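Local structure of oxalate biosynthetic component 1 (Burkholderia thailandensis, 5IKY) at residues A[208-211]-A[212-216]; A[265-268]-A[269-273]. The protein is a bifunctional serine hydrolase and lyase that produces oxalate under the control of quorum sensing. All coordinates share one frame; numbering follows the deposited sequence.

Interaction 1 (A[208-211]-A[212-216]); sequences GIVD and ASREA
Gly208 and Ala212, Ile209 and Ser213, Val210 and Arg214, and Asp211 and Glu215 are joined by i to i+4 backbone hydrogen bonds. Residues 208-211 and 212-216 are successive turns of helix 206-218, a regular alpha helix in the region of the beta-keto acid cleavage enzyme family, which belongs to the TIM-barrel clan. The bond from Ala212 N to Gly208 O measures 2.9 Å, and that from Arg214 N to Val210 O is fairly straight, with 163° at the hydrogen.

On the buried side, Ile209 and Ser213 rest on strand 223-226, touching Leu226. Val210 meets Thr266 of helix 257-270. The CG1 of Val210 and the CG of Arg214 are 4.2 Å apart, so the aliphatic root of the arginine runs close to the valine. The arginine chain then bends at its second and third torsions, and its NH1 ends in a salt bridge with Glu271.

Asp211 and Glu215 lie one turn apart. The CG of Glu215 sits 3.2 Å from Asp211 O, and the chain runs extended beyond it.

Ser213 turns its hydroxyl back along the helix. OG stands beside its own backbone N (chi1 -61°), within range of the preceding turn. Ile209 O therefore accepts two bonds from one residue. Ser213 N comes from one face of the carbonyl plane at 3.0 Å, and Ser213 OG donates from the opposite face at 2.8 Å.

Interaction 2 (A[265-268]-A[269-273]); sequences PTLL and DLEPS
This is a local contact at the C-terminal end of helix 257-270, where the last turn gives way to the loop leading to strand 275-278. Pro265 O and Thr266 O still accept from Asp269 N and Leu270 N, four residues on. The bond from Leu270 N to Thr266 O is 2.9 Å long and lies in the carbonyl plane. Asp269 N also makes a weak bond to Thr266 O. Glu271 N still bonds to Leu267 O, yet its own backbone has left helical angles (phi -135°, psi 68°).

Pro272 follows and has no N-H to give. Its CA instead makes a C-H...O contact with Leu268 O at 3.5 Å, and its ring carbons CB and CG lie near the same oxygen.

The side chains of Thr266 and Leu270 lie alongside each other and point the same way. The methyl CG2 of Thr266 touches CD1 of Leu270 at 3.7 Å. That methyl is anti to the backbone N, while OG1 stands beside the N (chi1 -62°) and bonds back to Arg262 O. One branch of the threonine thus serves packing and the other the helix backbone.

Glu271 bends at its second torsion, carrying its carboxylate toward Arg214 of helix 206-218. Leu270 O accepts from Asn698, and Pro272 O from Arg529, so distant parts of the chain meet this helix end. The arrangement is a helix C-terminus followed by a proline, at the helix-to-strand turn of a beta-alpha-beta crossover in a TIM-barrel-like domain.

How the interactions relate
From the N terminus, interaction 1 comes first, inside helix 206-218. The chain then passes through strand 223-226, which pairs with strand 4-9, and reaches interaction 2 at the end of helix 257-270. Strand 275-278 follows, parallel to 223-226. The two contacts are in series. Neither nests in the other nor crosses it, and each joins adjacent turns without closing a long loop. Their centres lie about 11 Å apart, and side chains of the two helices touch. The salt bridge between Arg214 NH1 and Glu271 OE2 spans 2.9 Å. Next to it Arg214 NE packs on Leu270 CD1 at 3.6 Å. These links tie two helices of the barrel-like domain together.

Interaction 1 (A[208-211]-A[212-216])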
ATOM      1  N   GLY A 208      -0.846  16.035  -7.557  1.00 40.31           N
ATOM      2  CA  GLY A 208      -1.254  16.262  -6.183  1.00 39.66           C
ATOM      3  C   GLY A 208      -2.373  15.324  -5.773  1.00 57.31           C
ATOM      4  O   GLY A 208      -2.372  14.784  -4.665  1.00 42.48           O
ATOM      5  N   ILE A 209      -3.326  15.127  -6.680  1.00 44.00           N
ATOM      6  CA  ILE A 209      -4.483  14.275  -6.429  1.00 41.60           C
ATOM      7  C   ILE A 209      -4.079  12.805  -6.314  1.00 49.94           C
ATOM      8  O   ILE A 209      -4.578  12.078  -5.451  1.00 48.81           O
ATOM      9  CB  ILE A 209      -5.541  14.446  -7.541  1.00 42.31           C
ATOM     10  CG1 ILE A 209      -6.164  15.844  -7.452  1.00 38.38           C
ATOM     11  CG2 ILE A 209      -6.615  13.369  -7.446  1.00 37.30           C
ATOM     12  CD1 ILE A 209      -6.884  16.285  -8.704  1.00 37.92           C
ATOM     13  N   VAL A 210      -3.170  12.371  -7.180  1.00 51.28           N
ATOM     14  CA  VAL A 210      -2.628  11.021  -7.093  1.00 49.88           C
ATOM     15  C   VAL A 210      -1.967  10.791  -5.736  1.00 55.52           C
ATOM     16  O   VAL A 210      -2.222   9.787  -5.075  1.00 46.42           O
ATOM     17  CB  VAL A 210      -1.611  10.747  -8.214  1.00 46.57           C
ATOM     18  CG1 VAL A 210      -0.784   9.509  -7.900  1.00 41.28           C
ATOM     19  CG2 VAL A 210      -2.329  10.590  -9.543  1.00 41.32           C
ATOM     20  N   ASP A 211      -1.134  11.739  -5.314  1.00 46.98           N
ATOM     21  CA  ASP A 211      -0.438  11.623  -4.036  1.00 40.95           C
ATOM     22  C   ASP A 211      -1.401  11.601  -2.850  1.00 51.96           C
ATOM     23  O   ASP A 211      -1.250  10.786  -1.942  1.00 43.58           O
ATOM     24  CB  ASP A 211       0.566  12.764  -3.869  1.00 47.29           C
ATOM     25  CG  ASP A 211       1.778  12.601  -4.761  1.00 72.29           C
ATOM     26  OD1 ASP A 211       2.057  11.457  -5.178  1.00 72.04           O
ATOM     27  OD2 ASP A 211       2.456  13.613  -5.041  1.00 90.65           O
ATOM     28  N   ALA A 212      -2.388  12.491  -2.863  1.00 42.76           N
ATOM     29  CA  ALA A 212      -3.359  12.556  -1.776  1.00 42.09           C
ATOM     30  C   ALA A 212      -4.141  11.250  -1.670  1.00 50.59           C
ATOM     31  O   ALA A 212      -4.465  10.796  -0.571  1.00 49.38           O
ATOM     32  CB  ALA A 212      -4.306  13.730  -1.977  1.00 38.85           C
ATOM     33  N   SER A 213      -4.433  10.649  -2.818  1.00 44.91           N
ATOM     34  CA  SER A 213      -5.148   9.380  -2.863  1.00 37.67           C
ATOM     35  C   SER A 213      -4.314   8.253  -2.261  1.00 43.88           C
ATOM     36  O   SER A 213      -4.810   7.466  -1.452  1.00 43.59           O
ATOM     37  CB  SER A 213      -5.530   9.038  -4.302  1.00 39.27           C
ATOM     38  OG  SER A 213      -6.381  10.030  -4.851  1.00 44.06           O
ATOM     39  N   ARG A 214      -3.047   8.185  -2.661  1.00 41.14           N
ATOM     40  CA  ARG A 214      -2.129   7.168  -2.159  1.00 38.58           C
ATOM     41  C   ARG A 214      -1.989   7.233  -0.639  1.00 43.79           C
ATOM     42  O   ARG A 214      -1.977   6.201   0.039  1.00 45.80           O
ATOM     43  CB  ARG A 214      -0.753   7.318  -2.816  1.00 46.77           C
ATOM     44  CG  ARG A 214      -0.764   7.200  -4.335  1.00 44.47           C
ATOM     45  CD  ARG A 214      -0.097   5.925  -4.812  1.00 45.74           C
ATOM     46  NE  ARG A 214       1.359   6.016  -4.807  1.00 60.24           N
ATOM     47  CZ  ARG A 214       2.172   5.015  -4.479  1.00 57.85           C
ATOM     48  NH1 ARG A 214       1.671   3.843  -4.119  1.00 60.93           N
ATOM     49  NH2 ARG A 214       3.486   5.188  -4.510  1.00 57.63           N
ATOM     50  N   GLU A 215      -1.885   8.448  -0.108  1.00 44.54           N
ATOM     51  CA  GLU A 215      -1.760   8.650   1.333  1.00 42.76           C
ATOM     52  C   GLU A 215      -2.993   8.132   2.062  1.00 54.07           C
ATOM     53  O   GLU A 215      -2.892   7.504   3.114  1.00 59.74           O
ATOM     54  CB  GLU A 215      -1.551  10.129   1.653  1.00 43.49           C
ATOM     55  CG  GLU A 215      -0.288  10.729   1.063  1.00 71.57           C
ATOM     56  CD  GLU A 215      -0.281  12.245   1.133  1.00 92.46           C
ATOM     57  OE1 GLU A 215      -1.203  12.817   1.753  1.00 97.86           O
ATOM     58  OE2 GLU A 215       0.644  12.864   0.564  1.00 91.60           O
ATOM     59  N   ALA A 216      -4.159   8.400   1.486  1.00 46.42           N
ATOM     60  CA  ALA A 216      -5.421   7.976   2.069  1.00 46.21           C
ATOM     61  C   ALA A 216      -5.547   6.456   2.072  1.00 56.88           C
ATOM     62  O   ALA A 216      -6.017   5.864   3.044  1.00 42.51           O
ATOM     63  CB  ALA A 216      -6.580   8.602   1.317  1.00 40.67           C
TER

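Interaction 2 (A[265-268]-A[269-273])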
ATOM      1  N   PRO A 265      -4.792   6.157 -15.021  1.00 52.85           N
ATOM      2  CA  PRO A 265      -3.805   5.102 -15.288  1.00 47.19           C
ATOM      3  C   PRO A 265      -2.743   4.987 -14.196  1.00 40.99           C
ATOM      4  O   PRO A 265      -2.293   3.881 -13.898  1.00 49.78           O
ATOM      5  CB  PRO A 265      -3.171   5.539 -16.614  1.00 37.81           C
ATOM      6  CG  PRO A 265      -4.184   6.421 -17.246  1.00 52.51           C
ATOM      7  CD  PRO A 265      -4.814   7.157 -16.104  1.00 55.47           C
ATOM      8  N   THR A 266      -2.359   6.114 -13.607  1.00 44.13           N
ATOM      9  CA  THR A 266      -1.374   6.119 -12.529  1.00 39.06           C
ATOM     10  C   THR A 266      -1.882   5.346 -11.313  1.00 45.25           C
ATOM     11  O   THR A 266      -1.171   4.510 -10.758  1.00 54.00           O
ATOM     12  CB  THR A 266      -1.017   7.553 -12.103  1.00 48.19           C
ATOM     13  OG1 THR A 266      -0.432   8.247 -13.211  1.00 47.10           O
ATOM     14  CG2 THR A 266      -0.031   7.540 -10.943  1.00 39.83           C
ATOM     15  N   LEU A 267      -3.120   5.623 -10.912  1.00 43.41           N
ATOM     16  CA  LEU A 267      -3.722   4.939  -9.774  1.00 45.24           C
ATOM     17  C   LEU A 267      -3.934   3.452 -10.051  1.00 50.56           C
ATOM     18  O   LEU A 267      -3.747   2.623  -9.165  1.00 49.31           O
ATOM     19  CB  LEU A 267      -5.047   5.599  -9.391  1.00 41.68           C
ATOM     20  CG  LEU A 267      -4.916   6.908  -8.609  1.00 47.83           C
ATOM     21  CD1 LEU A 267      -6.282   7.493  -8.280  1.00 41.86           C
ATOM     22  CD2 LEU A 267      -4.108   6.681  -7.340  1.00 42.22           C
ATOM     23  N   LEU A 268      -4.323   3.116 -11.278  1.00 45.82           N
ATOM     24  CA  LEU A 268      -4.484   1.717 -11.667  1.00 48.83           C
ATOM     25  C   LEU A 268      -3.159   0.957 -11.568  1.00 51.04           C
ATOM     26  O   LEU A 268      -3.140  -0.234 -11.261  1.00 58.89           O
ATOM     27  CB  LEU A 268      -5.040   1.613 -13.088  1.00 48.00           C
ATOM     28  CG  LEU A 268      -6.494   2.023 -13.324  1.00 53.10           C
ATOM     29  CD1 LEU A 268      -6.793   1.999 -14.809  1.00 45.86           C
ATOM     30  CD2 LEU A 268      -7.454   1.116 -12.571  1.00 36.03           C
ATOM     31  N   ASP A 269      -2.056   1.654 -11.834  1.00 47.96           N
ATOM     32  CA  ASP A 269      -0.721   1.064 -11.754  1.00 47.35           C
ATOM     33  C   ASP A 269      -0.215   0.949 -10.319  1.00 49.57           C
ATOM     34  O   ASP A 269       0.306  -0.092  -9.915  1.00 48.43           O
ATOM     35  CB  ASP A 269       0.280   1.883 -12.572  1.00 55.43           C
ATOM     36  CG  ASP A 269       0.383   1.420 -14.012  1.00 65.26           C
ATOM     37  OD1 ASP A 269       0.176   0.216 -14.270  1.00 77.70           O
ATOM     38  OD2 ASP A 269       0.692   2.260 -14.885  1.00 73.94           O
ATOM     39  N   LEU A 270      -0.363   2.027  -9.555  1.00 44.93           N
ATOM     40  CA  LEU A 270       0.189   2.103  -8.206  1.00 52.51           C
ATOM     41  C   LEU A 270      -0.760   1.546  -7.147  1.00 64.48           C
ATOM     42  O   LEU A 270      -0.319   1.066  -6.100  1.00 61.68           O
ATOM     43  CB  LEU A 270       0.545   3.553  -7.871  1.00 46.32           C
ATOM     44  CG  LEU A 270       1.672   4.195  -8.685  1.00 52.89           C
ATOM     45  CD1 LEU A 270       1.803   5.671  -8.350  1.00 39.33           C
ATOM     46  CD2 LEU A 270       2.980   3.481  -8.419  1.00 39.99           C
ATOM     47  N   GLU A 271      -2.060   1.623  -7.414  1.00 48.31           N
ATOM     48  CA  GLU A 271      -3.071   1.169  -6.461  1.00 45.12           C
ATOM     49  C   GLU A 271      -4.154   0.333  -7.150  1.00 43.15           C
ATOM     50  O   GLU A 271      -5.304   0.761  -7.234  1.00 48.41           O
ATOM     51  CB  GLU A 271      -3.710   2.369  -5.756  1.00 40.34           C
ATOM     52  CG  GLU A 271      -2.717   3.330  -5.107  1.00 47.85           C
ATOM     53  CD  GLU A 271      -2.135   2.792  -3.811  1.00 56.56           C
ATOM     54  OE1 GLU A 271      -2.705   1.834  -3.246  1.00 69.41           O
ATOM     55  OE2 GLU A 271      -1.103   3.329  -3.358  1.00 66.77           O
ATOM     56  N   PRO A 272      -3.789  -0.870  -7.626  1.00 56.74           N
ATOM     57  CA  PRO A 272      -4.650  -1.705  -8.478  1.00 40.36           C
ATOM     58  C   PRO A 272      -5.984  -2.108  -7.847  1.00 39.27           C
ATOM     59  O   PRO A 272      -6.967  -2.283  -8.570  1.00 47.72           O
ATOM     60  CB  PRO A 272      -3.793  -2.954  -8.728  1.00 44.33           C
ATOM     61  CG  PRO A 272      -2.395  -2.539  -8.433  1.00 53.98           C
ATOM     62  CD  PRO A 272      -2.500  -1.525  -7.342  1.00 37.91           C
ATOM     63  N   SER A 273      -6.022  -2.262  -6.527  1.00 51.43           N
ATOM     64  CA  SER A 273      -7.227  -2.748  -5.859  1.00 42.38           C
ATOM     65  C   SER A 273      -8.132  -1.620  -5.373  1.00 46.51           C
ATOM     66  O   SER A 273      -9.299  -1.849  -5.050  1.00 49.59           O
ATOM     67  CB  SER A 273      -6.852  -3.651  -4.683  1.00 37.21           C
ATOM     68  OG  SER A 273      -6.161  -4.805  -5.133  1.00 67.96           O
TER